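Local coordinates for protein phosphoribosylglycinamide synthetase (Anaerococcus prevotii, PDB 4DIM) that probably works as an ATP-dependent ligase of the ATP-grasp superfamily, binding ATP and a divalent metal such as manganese, at residues A35-N40 with P44-A49; F196-F201 with E240-E245; D206-M211 with N309-W314; I377-E382 with K388-V393. All blocks are in the same frame, centred on the assembly; numbering follows the deposited sequence.

Contact 1: residues A35-N40 with P44-A49; sequences AGTMPN and PCLNLA
Leu-46 sets its CG opposite its own carbonyl carbon (chi1 -60°), and chi2 of -171° then sends CD1 on as an extension of the chain, leaving CD2 as the branch that meets the strand. That methyl sits 4.0 Å from Ala-35 CB and, more loosely, 4.3 Å from Thr-37 CG2, so it touches two residues whose side chains project from the same face of strand 32-37. A second touch is methyl to methyl: Ala-49 CB, three residues on from Leu-46, lies 3.9 Å from Ala-35 CB. Ala-35 is thus met by both Leu-46 and Ala-49. Thr-37 divides its two branches by chemistry. Its CG2 joins the apolar patch, while OG1 donates to Met-38 O at 3.2 Å, in the carbonyl plane and on a lone pair, a bond made within the chain as it leaves the strand. Further out, Ile-52 of strand 51-54 touches both Thr-37 and Leu-46, and Tyr-23 of helix 20-29 touches Ala-35. These pieces belong to a beta-alpha-beta crossover, strand 32-37 to helix 43-48 to strand 51-54, in the parallel sheet of a Rossmann-like N-terminal region. The side chains that meet across the contact do so through methyl groups alone, which implies that the short helix is seated here by shape and burial of hydrocarbon, without a directional bond.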
loop_
_atom_site.group_PDB
_atom_site.type_symbol
_atom_site.label_atom_id
_atom_site.label_comp_id
_atom_site.label_asym_id
_atom_site.label_seq_id
_atom_site.Cartn_x
_atom_site.Cartn_y
_atom_site.Cartn_z
ATOM N N ALA A 35 6.124 20.250 2.559
ATOM C CA ALA A 35 5.364 19.496 1.580
ATOM C C ALA A 35 6.110 19.439 0.243
ATOM O O ALA A 35 6.209 20.466 -0.435
ATOM C CB ALA A 35 4.004 20.140 1.381
ATOM N N GLY A 36 6.667 18.268 -0.095
ATOM C CA GLY A 36 7.327 18.032 -1.382
ATOM C C GLY A 36 6.231 17.698 -2.382
ATOM O O GLY A 36 5.711 16.579 -2.362
ATOM N N THR A 37 5.789 18.671 -3.199
ATOM C CA THR A 37 4.628 18.416 -4.041
ATOM C C THR A 37 4.607 19.214 -5.357
ATOM O O THR A 37 5.548 19.914 -5.706
ATOM C CB THR A 37 3.361 18.718 -3.204
ATOM O OG1 THR A 37 2.194 18.420 -3.972
ATOM C CG2 THR A 37 3.294 20.178 -2.706
HETATM N N MSE A 38 3.520 19.032 -6.102
HETATM C CA MSE A 38 3.270 19.663 -7.385
HETATM C C MSE A 38 2.275 20.823 -7.121
HETATM O O MSE A 38 1.562 20.781 -6.113
HETATM C CB MSE A 38 2.706 18.569 -8.344
HETATM C CG MSE A 38 3.290 18.531 -9.769
HETATM SE SE MSE A 38 5.223 18.684 -9.955
HETATM C CE MSE A 38 5.327 19.256 -11.851
ATOM N N PRO A 39 2.232 21.870 -7.966
ATOM C CA PRO A 39 1.323 23.013 -7.732
ATOM C C PRO A 39 -0.017 22.741 -7.022
ATOM O O PRO A 39 -0.304 23.378 -6.003
ATOM C CB PRO A 39 1.054 23.532 -9.157
ATOM C CG PRO A 39 2.048 22.807 -10.066
ATOM C CD PRO A 39 3.035 22.127 -9.170
ATOM N N ASN A 40 -0.834 21.820 -7.556
ATOM C CA ASN A 40 -2.170 21.549 -7.025
ATOM C C ASN A 40 -2.168 20.235 -6.222
ATOM O O ASN A 40 -1.988 19.145 -6.786
ATOM C CB ASN A 40 -3.187 21.522 -8.186
ATOM C CG ASN A 40 -3.035 22.665 -9.195
ATOM O OD1 ASN A 40 -3.029 22.435 -10.413
ATOM N ND2 ASN A 40 -2.901 23.920 -8.735
ATOM N N PRO A 44 -5.889 20.764 3.213
ATOM C CA PRO A 44 -5.606 20.448 4.637
ATOM C C PRO A 44 -4.173 19.941 4.924
ATOM O O PRO A 44 -3.661 20.216 6.011
ATOM C CB PRO A 44 -6.630 19.365 4.975
ATOM C CG PRO A 44 -7.721 19.560 4.026
ATOM C CD PRO A 44 -7.121 20.093 2.757
ATOM N N CYS A 45 -3.516 19.224 3.965
ATOM C CA CYS A 45 -2.107 18.806 4.108
ATOM C C CYS A 45 -1.226 20.062 4.066
ATOM O O CYS A 45 -0.335 20.218 4.904
ATOM C CB CYS A 45 -1.692 17.809 3.021
ATOM S SG CYS A 45 -2.517 16.187 3.105
ATOM N N LEU A 46 -1.509 20.976 3.095
ATOM C CA LEU A 46 -0.782 22.246 2.912
ATOM C C LEU A 46 -1.036 23.203 4.075
ATOM O O LEU A 46 -0.178 24.039 4.373
ATOM C CB LEU A 46 -1.167 22.945 1.584
ATOM C CG LEU A 46 -0.918 22.179 0.268
ATOM C CD1 LEU A 46 -1.142 23.088 -0.937
ATOM C CD2 LEU A 46 0.463 21.549 0.229
ATOM N N ASN A 47 -2.203 23.096 4.720
ATOM C CA ASN A 47 -2.512 23.929 5.874
ATOM C C ASN A 47 -1.855 23.328 7.134
ATOM O O ASN A 47 -1.643 24.053 8.104
ATOM C CB ASN A 47 -4.018 24.122 6.012
ATOM C CG ASN A 47 -4.579 24.976 4.871
ATOM O OD1 ASN A 47 -4.078 26.076 4.572
ATOM N ND2 ASN A 47 -5.624 24.497 4.196
ATOM N N LEU A 48 -1.488 22.028 7.103
ATOM C CA LEU A 48 -0.710 21.379 8.171
ATOM C C LEU A 48 0.770 21.651 7.942
ATOM O O LEU A 48 1.514 21.775 8.920
ATOM C CB LEU A 48 -0.933 19.849 8.241
ATOM C CG LEU A 48 -2.205 19.344 8.928
ATOM C CD1 LEU A 48 -2.515 17.882 8.508
ATOM C CD2 LEU A 48 -2.084 19.455 10.453
ATOM N N ALA A 49 1.210 21.710 6.650
ATOM C CA ALA A 49 2.623 21.947 6.308
ATOM C C ALA A 49 3.072 23.353 6.618
ATOM O O ALA A 49 2.350 24.312 6.338
ATOM C CB ALA A 49 2.890 21.653 4.840
#

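Contact 2: residues F196-F201 with E240-E245; sequences FGAQAF and EKTKTE
Thr-242 faces strand 194-203 with both of its branches, each finding a different partner. Its OG1 comes to the edge of the Phe-196 ring, close to the ring plane, 3.6 Å from CZ and 3.7 Å from CE1, so the hydroxyl oxygen meets the ring's C-H rim. Its methyl CG2 rests 4.1 Å from Ala-198 CB, two residues further along the strand. The phenyl ring and the threonine pass alongside each other, pointing opposite ways. Phe-196 arrives there with CG placed between its backbone N and carbonyl carbon (chi1 66°), which brings the ring edge to the threonine. The hydroxyl of Thr-242 has its polar partner in its own helix, a hydrogen bond with Ile-238 O one turn back, so the ring edge meets an oxygen that is already engaged.

Around this pair, Met-264 and Val-271 from the next two strands touch both Phe-196 and Thr-242, and Pro-212 closes on Thr-242 from strand 206-219. Within the helix, Glu-240 O accepts from Thr-244 N at 3.0 Å and from Thr-244 OG1 at 3.1 Å, from opposite faces of its carbonyl plane. Beside it, Lys-243 NZ makes a salt bridge of 3.4 Å with Glu-240 OE2, whose hydrogen bond is weak. Gln-199 projects from the other face of the strand, hydrogen-bonded to Gly-281, Asn-261 and His-213. A helix laid over one face of an antiparallel sheet in this way is the alpha+beta layering of the ATP-grasp fold.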
loop_
_atom_site.group_PDB
_atom_site.type_symbol
_atom_site.label_atom_id
_atom_site.label_comp_id
_atom_site.label_asym_id
_atom_site.label_seq_id
_atom_site.Cartn_x
_atom_site.Cartn_y
_atom_site.Cartn_z
ATOM N N PHE A 196 -5.053 -11.352 0.025
ATOM C CA PHE A 196 -5.080 -10.527 1.218
ATOM C C PHE A 196 -3.766 -9.767 1.253
ATOM O O PHE A 196 -2.984 -9.882 0.318
ATOM C CB PHE A 196 -5.331 -11.395 2.479
ATOM C CG PHE A 196 -4.224 -12.360 2.794
ATOM C CD1 PHE A 196 -3.250 -12.040 3.724
ATOM C CD2 PHE A 196 -4.062 -13.514 2.055
ATOM C CE1 PHE A 196 -2.160 -12.880 3.939
ATOM C CE2 PHE A 196 -2.944 -14.320 2.235
ATOM C CZ PHE A 196 -2.034 -14.031 3.225
ATOM N N GLY A 197 -3.558 -8.967 2.280
ATOM C CA GLY A 197 -2.345 -8.190 2.443
ATOM C C GLY A 197 -1.762 -8.256 3.834
ATOM O O GLY A 197 -2.277 -8.944 4.722
ATOM N N ALA A 198 -0.690 -7.492 4.042
ATOM C CA ALA A 198 -0.067 -7.385 5.347
ATOM C C ALA A 198 0.731 -6.118 5.473
ATOM O O ALA A 198 1.270 -5.627 4.486
ATOM C CB ALA A 198 0.827 -8.578 5.601
ATOM N N GLN A 199 0.840 -5.617 6.704
ATOM C CA GLN A 199 1.642 -4.462 7.062
ATOM C C GLN A 199 2.783 -4.937 7.905
ATOM O O GLN A 199 2.638 -5.894 8.661
ATOM C CB GLN A 199 0.854 -3.390 7.860
ATOM C CG GLN A 199 -0.312 -2.715 7.155
ATOM C CD GLN A 199 0.018 -2.007 5.865
ATOM O OE1 GLN A 199 0.562 -0.907 5.861
ATOM N NE2 GLN A 199 -0.273 -2.631 4.738
ATOM N N ALA A 200 3.897 -4.268 7.818
ATOM C CA ALA A 200 5.031 -4.594 8.648
ATOM C C ALA A 200 5.844 -3.343 8.860
ATOM O O ALA A 200 5.525 -2.288 8.319
ATOM C CB ALA A 200 5.863 -5.723 8.057
ATOM N N PHE A 201 6.796 -3.428 9.750
ATOM C CA PHE A 201 7.629 -2.288 10.072
ATOM C C PHE A 201 8.993 -2.835 10.419
ATOM O O PHE A 201 9.069 -3.741 11.244
ATOM C CB PHE A 201 6.997 -1.513 11.237
ATOM C CG PHE A 201 7.620 -0.180 11.536
ATOM C CD1 PHE A 201 7.054 0.993 11.056
ATOM C CD2 PHE A 201 8.714 -0.085 12.375
ATOM C CE1 PHE A 201 7.592 2.230 11.389
ATOM C CE2 PHE A 201 9.269 1.150 12.678
ATOM C CZ PHE A 201 8.688 2.297 12.202
ATOM N N GLU A 240 1.045 -17.082 10.864
ATOM C CA GLU A 240 2.468 -17.341 11.121
ATOM C C GLU A 240 3.246 -17.585 9.864
ATOM O O GLU A 240 4.410 -17.205 9.791
ATOM C CB GLU A 240 2.630 -18.535 12.046
ATOM C CG GLU A 240 2.079 -18.298 13.444
ATOM C CD GLU A 240 2.474 -17.012 14.164
ATOM O OE1 GLU A 240 3.692 -16.778 14.365
ATOM O OE2 GLU A 240 1.552 -16.250 14.549
ATOM N N LYS A 241 2.621 -18.239 8.878
ATOM C CA LYS A 241 3.230 -18.432 7.567
ATOM C C LYS A 241 3.478 -17.072 6.873
ATOM O O LYS A 241 4.463 -16.941 6.170
ATOM C CB LYS A 241 2.349 -19.332 6.703
ATOM C CG LYS A 241 2.602 -20.809 6.914
ATOM C CD LYS A 241 1.544 -21.662 6.213
ATOM C CE LYS A 241 1.697 -23.145 6.493
ATOM N NZ LYS A 241 0.444 -23.872 6.208
ATOM N N THR A 242 2.606 -16.080 7.093
ATOM C CA THR A 242 2.708 -14.724 6.538
ATOM C C THR A 242 3.878 -13.979 7.223
ATOM O O THR A 242 4.698 -13.336 6.548
ATOM C CB THR A 242 1.336 -13.993 6.698
ATOM O OG1 THR A 242 0.379 -14.661 5.887
ATOM C CG2 THR A 242 1.360 -12.556 6.273
ATOM N N LYS A 243 3.957 -14.086 8.547
ATOM C CA LYS A 243 5.046 -13.523 9.342
ATOM C C LYS A 243 6.388 -14.075 8.859
ATOM O O LYS A 243 7.360 -13.334 8.730
ATOM C CB LYS A 243 4.859 -13.849 10.858
ATOM C CG LYS A 243 3.801 -12.980 11.566
ATOM C CD LYS A 243 3.408 -13.404 12.959
ATOM C CE LYS A 243 2.283 -12.524 13.481
ATOM N NZ LYS A 243 1.878 -12.881 14.880
ATOM N N THR A 244 6.411 -15.366 8.531
ATOM C CA THR A 244 7.608 -16.007 8.053
ATOM C C THR A 244 8.029 -15.469 6.693
ATOM O O THR A 244 9.208 -15.139 6.534
ATOM C CB THR A 244 7.419 -17.520 7.998
ATOM O OG1 THR A 244 7.356 -18.011 9.347
ATOM C CG2 THR A 244 8.555 -18.221 7.240
ATOM N N GLU A 245 7.114 -15.444 5.696
ATOM C CA GLU A 245 7.493 -15.007 4.347
ATOM C C GLU A 245 7.807 -13.526 4.311
ATOM O O GLU A 245 8.731 -13.139 3.603
ATOM C CB GLU A 245 6.412 -15.322 3.302
ATOM C CG GLU A 245 6.146 -16.785 3.019
ATOM C CD GLU A 245 7.353 -17.694 2.880
ATOM O OE1 GLU A 245 8.034 -17.595 1.838
ATOM O OE2 GLU A 245 7.597 -18.530 3.782
#

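Contact 3: residues D206-M211 with N309-W314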
loop_
_atom_site.group_PDB
_atom_site.type_symbol
_atom_site.label_atom_id
_atom_site.label_comp_id
_atom_site.label_asym_id
_atom_site.label_seq_id
_atom_site.Cartn_x
_atom_site.Cartn_y
_atom_site.Cartn_z
ATOM N N ASP A 206 15.279 -5.178 12.591
ATOM C CA ASP A 206 14.368 -5.968 13.394
ATOM C C ASP A 206 12.932 -5.649 12.917
ATOM O O ASP A 206 12.481 -4.497 12.906
ATOM C CB ASP A 206 14.576 -5.702 14.911
ATOM C CG ASP A 206 15.921 -6.223 15.482
ATOM O OD1 ASP A 206 16.259 -7.426 15.244
ATOM O OD2 ASP A 206 16.614 -5.447 16.204
ATOM N N VAL A 207 12.226 -6.689 12.497
ATOM C CA VAL A 207 10.849 -6.581 12.048
ATOM C C VAL A 207 9.993 -6.610 13.314
ATOM O O VAL A 207 9.896 -7.639 14.007
ATOM C CB VAL A 207 10.497 -7.692 11.041
ATOM C CG1 VAL A 207 9.015 -7.646 10.660
ATOM C CG2 VAL A 207 11.380 -7.574 9.809
ATOM N N LEU A 208 9.424 -5.455 13.642
ATOM C CA LEU A 208 8.601 -5.276 14.836
ATOM C C LEU A 208 7.346 -6.116 14.785
ATOM O O LEU A 208 6.922 -6.683 15.797
ATOM C CB LEU A 208 8.212 -3.804 14.957
ATOM C CG LEU A 208 9.401 -2.823 15.021
ATOM C CD1 LEU A 208 8.942 -1.453 15.412
ATOM C CD2 LEU A 208 10.501 -3.316 15.963
ATOM N N PHE A 209 6.725 -6.161 13.626
ATOM C CA PHE A 209 5.521 -6.951 13.464
ATOM C C PHE A 209 5.223 -7.261 12.000
ATOM O O PHE A 209 5.822 -6.711 11.091
ATOM C CB PHE A 209 4.312 -6.204 14.087
ATOM C CG PHE A 209 3.956 -4.924 13.377
ATOM C CD1 PHE A 209 3.149 -4.935 12.258
ATOM C CD2 PHE A 209 4.414 -3.706 13.843
ATOM C CE1 PHE A 209 2.838 -3.762 11.603
ATOM C CE2 PHE A 209 4.127 -2.541 13.163
ATOM C CZ PHE A 209 3.330 -2.576 12.055
ATOM N N VAL A 210 4.292 -8.166 11.805
ATOM C CA VAL A 210 3.671 -8.483 10.535
ATOM C C VAL A 210 2.188 -8.600 10.877
ATOM O O VAL A 210 1.799 -9.412 11.724
ATOM C CB VAL A 210 4.232 -9.694 9.766
ATOM C CG1 VAL A 210 3.609 -9.771 8.383
ATOM C CG2 VAL A 210 5.744 -9.598 9.639
HETATM N N MSE A 211 1.387 -7.687 10.316
HETATM C CA MSE A 211 -0.035 -7.661 10.582
HETATM C C MSE A 211 -0.842 -8.014 9.326
HETATM O O MSE A 211 -1.148 -7.125 8.537
HETATM C CB MSE A 211 -0.455 -6.275 11.093
HETATM C CG MSE A 211 -1.907 -6.250 11.635
HETATM SE SE MSE A 211 -2.549 -4.438 11.811
HETATM C CE MSE A 211 -2.854 -4.184 10.048
ATOM N N ASN A 309 13.894 7.446 17.710
ATOM C CA ASN A 309 13.478 6.097 18.040
ATOM C C ASN A 309 11.947 5.881 17.961
ATOM O O ASN A 309 11.198 6.338 18.834
ATOM C CB ASN A 309 13.964 5.733 19.450
ATOM C CG ASN A 309 13.921 4.253 19.770
ATOM O OD1 ASN A 309 13.576 3.405 18.930
ATOM N ND2 ASN A 309 14.302 3.909 20.995
ATOM N N PRO A 310 11.491 5.049 17.011
ATOM C CA PRO A 310 10.074 4.700 16.978
ATOM C C PRO A 310 9.632 3.772 18.128
ATOM O O PRO A 310 8.449 3.716 18.441
ATOM C CB PRO A 310 9.920 4.004 15.614
ATOM C CG PRO A 310 11.213 3.474 15.293
ATOM C CD PRO A 310 12.231 4.363 15.931
ATOM N N LEU A 311 10.571 3.086 18.792
ATOM C CA LEU A 311 10.229 2.131 19.863
ATOM C C LEU A 311 9.566 2.760 21.084
ATOM O O LEU A 311 8.878 2.053 21.803
ATOM C CB LEU A 311 11.451 1.348 20.284
ATOM C CG LEU A 311 12.028 0.472 19.148
ATOM C CD1 LEU A 311 13.359 -0.120 19.537
ATOM C CD2 LEU A 311 11.035 -0.605 18.732
ATOM N N VAL A 312 9.716 4.079 21.258
ATOM C CA VAL A 312 9.069 4.915 22.282
ATOM C C VAL A 312 7.539 4.823 22.167
ATOM O O VAL A 312 6.843 4.875 23.185
ATOM C CB VAL A 312 9.565 6.382 22.094
ATOM C CG1 VAL A 312 8.628 7.416 22.733
ATOM C CG2 VAL A 312 10.984 6.517 22.618
ATOM N N PHE A 313 7.035 4.723 20.918
ATOM C CA PHE A 313 5.607 4.596 20.621
ATOM C C PHE A 313 5.177 3.129 20.596
ATOM O O PHE A 313 4.070 2.849 21.032
ATOM C CB PHE A 313 5.259 5.263 19.282
ATOM C CG PHE A 313 5.733 6.689 19.171
ATOM C CD1 PHE A 313 5.071 7.708 19.839
ATOM C CD2 PHE A 313 6.937 6.986 18.556
ATOM C CE1 PHE A 313 5.589 9.004 19.866
ATOM C CE2 PHE A 313 7.460 8.275 18.592
ATOM C CZ PHE A 313 6.766 9.285 19.216
ATOM N N TRP A 314 6.032 2.205 20.098
ATOM C CA TRP A 314 5.756 0.752 20.028
ATOM C C TRP A 314 5.702 0.119 21.429
ATOM O O TRP A 314 5.048 -0.892 21.624
ATOM C CB TRP A 314 6.842 0.035 19.161
ATOM C CG TRP A 314 6.692 -1.459 19.003
ATOM C CD1 TRP A 314 7.580 -2.417 19.407
ATOM C CD2 TRP A 314 5.583 -2.165 18.408
ATOM N NE1 TRP A 314 7.119 -3.671 19.057
ATOM C CE2 TRP A 314 5.884 -3.545 18.465
ATOM C CE3 TRP A 314 4.393 -1.762 17.787
ATOM C CZ2 TRP A 314 5.005 -4.520 17.993
ATOM C CZ3 TRP A 314 3.546 -2.730 17.278
ATOM C CH2 TRP A 314 3.830 -4.093 17.428
#
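Trp-314 reaches from its short helix to Leu-208 and Phe-209, and its indole can be followed outward atom by atom. CB starts the chain toward the strand, with CG anti to the backbone N (chi1 180°), so the ring system is held well out from the helix. At the fusion bond, CE2 comes 4.2 Å from Leu-208 CB, which lies over one face of the indole, offset toward the rim. The next atom, CZ2, is 3.6 Å from Leu-208 O. At the far end CH2 and CZ3 are each 3.7 Å from Phe-209 CD2. The phenyl ring and the six-membered ring are inclined by only 29°, but their centroids are 5.3 Å apart and they barely overlap. Tyr-293 of helix 285-293 meets both rings, edge-to-face with Trp-314.

This cluster joins strand 206-219, part of the large antiparallel sheet of the ATP-grasp region, to helix 311-314, a segment nearly a hundred residues later that follows helix 297-305. Were Trp-314 cut back to an alanine, Phe-209 and Tyr-293 would probably lose their shared aromatic neighbour and a gap would open beside Leu-208.

Leu-208 also turns its methyls to Leu-311, its CD2 lying 3.9 Å from Leu-311 CD2, the two side chains meeting at a slant. Leu-311 is itself held at the backbone: its N donates to Asn-309 OD1 at 3.0 Å, a capping bond that approaches from above the amide's carbonyl plane, 67° out of it.

Contact 4: residues I377-E382 with K388-V393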
loop_
_atom_site.group_PDB
_atom_site.type_symbol
_atom_site.label_atom_id
_atom_site.label_comp_id
_atom_site.label_asym_id
_atom_site.label_seq_id
_atom_site.Cartn_x
_atom_site.Cartn_y
_atom_site.Cartn_z
ATOM N N ILE A 377 -15.081 5.740 6.188
ATOM C CA ILE A 377 -15.541 5.401 7.523
ATOM C C ILE A 377 -14.555 4.447 8.155
ATOM O O ILE A 377 -14.199 3.447 7.538
ATOM C CB ILE A 377 -16.946 4.725 7.474
ATOM C CG1 ILE A 377 -18.014 5.650 6.817
ATOM C CG2 ILE A 377 -17.391 4.276 8.885
ATOM C CD1 ILE A 377 -19.225 4.918 6.376
ATOM N N ILE A 378 -14.200 4.701 9.421
ATOM C CA ILE A 378 -13.370 3.804 10.190
ATOM C C ILE A 378 -14.051 3.545 11.534
ATOM O O ILE A 378 -14.398 4.469 12.260
ATOM C CB ILE A 378 -11.915 4.263 10.389
ATOM C CG1 ILE A 378 -11.322 4.804 9.115
ATOM C CG2 ILE A 378 -11.078 3.067 10.931
ATOM C CD1 ILE A 378 -10.054 5.439 9.310
ATOM N N VAL A 379 -14.199 2.259 11.854
ATOM C CA VAL A 379 -14.757 1.788 13.116
ATOM C C VAL A 379 -13.805 0.756 13.732
ATOM O O VAL A 379 -12.957 0.190 13.028
ATOM C CB VAL A 379 -16.165 1.232 12.978
ATOM C CG1 VAL A 379 -17.086 2.280 12.354
ATOM C CG2 VAL A 379 -16.180 -0.060 12.171
ATOM N N LYS A 380 -13.922 0.609 15.072
ATOM C CA LYS A 380 -13.202 -0.334 15.924
ATOM C C LYS A 380 -14.227 -0.969 16.876
ATOM O O LYS A 380 -15.178 -0.289 17.250
ATOM C CB LYS A 380 -12.042 0.358 16.706
ATOM C CG LYS A 380 -12.457 1.449 17.699
ATOM C CD LYS A 380 -11.239 1.971 18.445
ATOM C CE LYS A 380 -11.452 3.173 19.330
ATOM N NZ LYS A 380 -12.511 2.970 20.368
ATOM N N GLU A 381 -14.037 -2.237 17.286
ATOM C CA GLU A 381 -14.979 -2.954 18.177
ATOM C C GLU A 381 -14.322 -4.313 18.605
ATOM O O GLU A 381 -13.236 -4.594 18.135
ATOM C CB GLU A 381 -16.320 -3.135 17.427
ATOM C CG GLU A 381 -17.499 -3.682 18.206
ATOM C CD GLU A 381 -17.880 -3.207 19.591
ATOM O OE1 GLU A 381 -18.881 -2.460 19.699
ATOM O OE2 GLU A 381 -17.348 -3.794 20.564
ATOM N N GLU A 382 -14.901 -5.105 19.531
ATOM C CA GLU A 382 -14.280 -6.375 19.979
ATOM C C GLU A 382 -14.044 -7.372 18.840
ATOM O O GLU A 382 -13.051 -8.104 18.858
ATOM C CB GLU A 382 -15.131 -7.079 21.056
ATOM C CG GLU A 382 -14.959 -6.538 22.463
ATOM C CD GLU A 382 -15.684 -7.329 23.545
ATOM O OE1 GLU A 382 -16.373 -8.318 23.204
ATOM O OE2 GLU A 382 -15.572 -6.951 24.736
ATOM N N LYS A 388 -18.771 -4.647 11.361
ATOM C CA LYS A 388 -19.616 -4.663 10.158
ATOM C C LYS A 388 -21.044 -4.187 10.447
ATOM O O LYS A 388 -21.593 -3.421 9.652
ATOM C CB LYS A 388 -19.683 -6.060 9.549
ATOM C CG LYS A 388 -18.402 -6.524 8.878
ATOM C CD LYS A 388 -18.505 -8.034 8.667
ATOM C CE LYS A 388 -17.409 -8.691 7.859
ATOM N NZ LYS A 388 -17.251 -10.131 8.229
ATOM N N ASP A 389 -21.645 -4.640 11.561
ATOM C CA ASP A 389 -23.006 -4.231 11.956
ATOM C C ASP A 389 -23.006 -2.754 12.284
ATOM O O ASP A 389 -23.866 -2.036 11.797
ATOM C CB ASP A 389 -23.522 -5.051 13.145
ATOM C CG ASP A 389 -23.766 -6.523 12.848
ATOM O OD1 ASP A 389 -23.827 -6.893 11.645
ATOM O OD2 ASP A 389 -23.902 -7.314 13.818
ATOM N N LYS A 390 -21.984 -2.280 13.013
ATOM C CA LYS A 390 -21.819 -0.860 13.331
ATOM C C LYS A 390 -21.684 -0.042 12.025
ATOM O O LYS A 390 -22.310 1.002 11.887
ATOM C CB LYS A 390 -20.581 -0.656 14.259
ATOM C CG LYS A 390 -20.405 0.736 14.822
ATOM C CD LYS A 390 -19.897 0.740 16.279
ATOM C CE LYS A 390 -21.037 0.734 17.285
ATOM N NZ LYS A 390 -20.583 0.497 18.691
ATOM N N LEU A 391 -20.935 -0.553 11.055
ATOM C CA LEU A 391 -20.722 0.134 9.775
ATOM C C LEU A 391 -22.028 0.252 8.970
ATOM O O LEU A 391 -22.281 1.301 8.382
ATOM C CB LEU A 391 -19.647 -0.618 8.945
ATOM C CG LEU A 391 -18.659 0.199 8.077
ATOM C CD1 LEU A 391 -19.356 1.089 7.088
ATOM C CD2 LEU A 391 -17.724 0.983 8.926
ATOM N N ASP A 392 -22.856 -0.804 8.956
ATOM C CA ASP A 392 -24.136 -0.781 8.220
ATOM C C ASP A 392 -25.097 0.263 8.741
ATOM O O ASP A 392 -25.886 0.784 7.964
ATOM C CB ASP A 392 -24.835 -2.129 8.288
ATOM C CG ASP A 392 -24.168 -3.229 7.495
ATOM O OD1 ASP A 392 -23.137 -2.939 6.806
ATOM O OD2 ASP A 392 -24.647 -4.390 7.580
ATOM N N VAL A 393 -25.051 0.542 10.050
ATOM C CA VAL A 393 -25.902 1.541 10.679
ATOM C C VAL A 393 -25.444 2.949 10.260
ATOM O O VAL A 393 -26.294 3.820 10.075
ATOM C CB VAL A 393 -25.905 1.380 12.223
ATOM C CG1 VAL A 393 -26.629 2.546 12.898
ATOM C CG2 VAL A 393 -26.529 0.054 12.635
#
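Strand-to-helix packing, mostly apolar with one ion pair at its end, joins strand 375-381 to helix 384-395, the next element of the chain. The axes of the two short segments approach to 8.6 Å and run at 142°, closer to antiparallel than to crossed. Ile-377, Val-379 and Glu-381 direct alternate side chains to the helix. Leu-391 answers the first two: its CD2 lies 3.3 Å from Ile-377 CG2 and fits against both methyls of Val-379, with CG1 at 3.7 Å. The isoleucine's CD1 meets the other branch, 3.9 Å from Leu-391 CD1.

With CG anti to its backbone N (chi1 -172°) and a bend at chi2, Glu-381 brings OE1 to 3.6 Å from Lys-390 NZ, a salt bridge whose side chains cross at about a right angle; OE2 accepts from Glu-382 N at 3.0 Å on its anti lone pair. Replacing Glu-381 by an alanine would probably cost Lys-390 its salt-bridge mate, leaving long, weak pairs to Asp-348 and Asp-350 among its partners, and Glu-382 N this acceptor. On the strand's other face, Ile-378 packs on helix 285-293. This is a strand-turn-helix unit, the helix folding back to pack on one face of the sheet.

The contacts follow the chain as 1, then 2 and 3 interleaved, then 4. Contact 1 stands alone in the parallel N-terminal sheet, its centre about 28 to 32 Å from those of the others and on the opposite side of the chain's centre from contact 2. Contacts 2, 3 and 4 all reach the large antiparallel sheet. Contacts 2 and 3 use its neighbouring strands 194-203 and 206-219 and touch directly, with Gln-199 O 2.7 Å from Met-211 N, a probable hydrogen bond; their centres are about 14 Å apart. Contact 4 lies on strand 375-381, its centre about 24 Å from contact 2 and about 27 Å from contact 3. That sheet thus packs against helices from distant parts of the sequence.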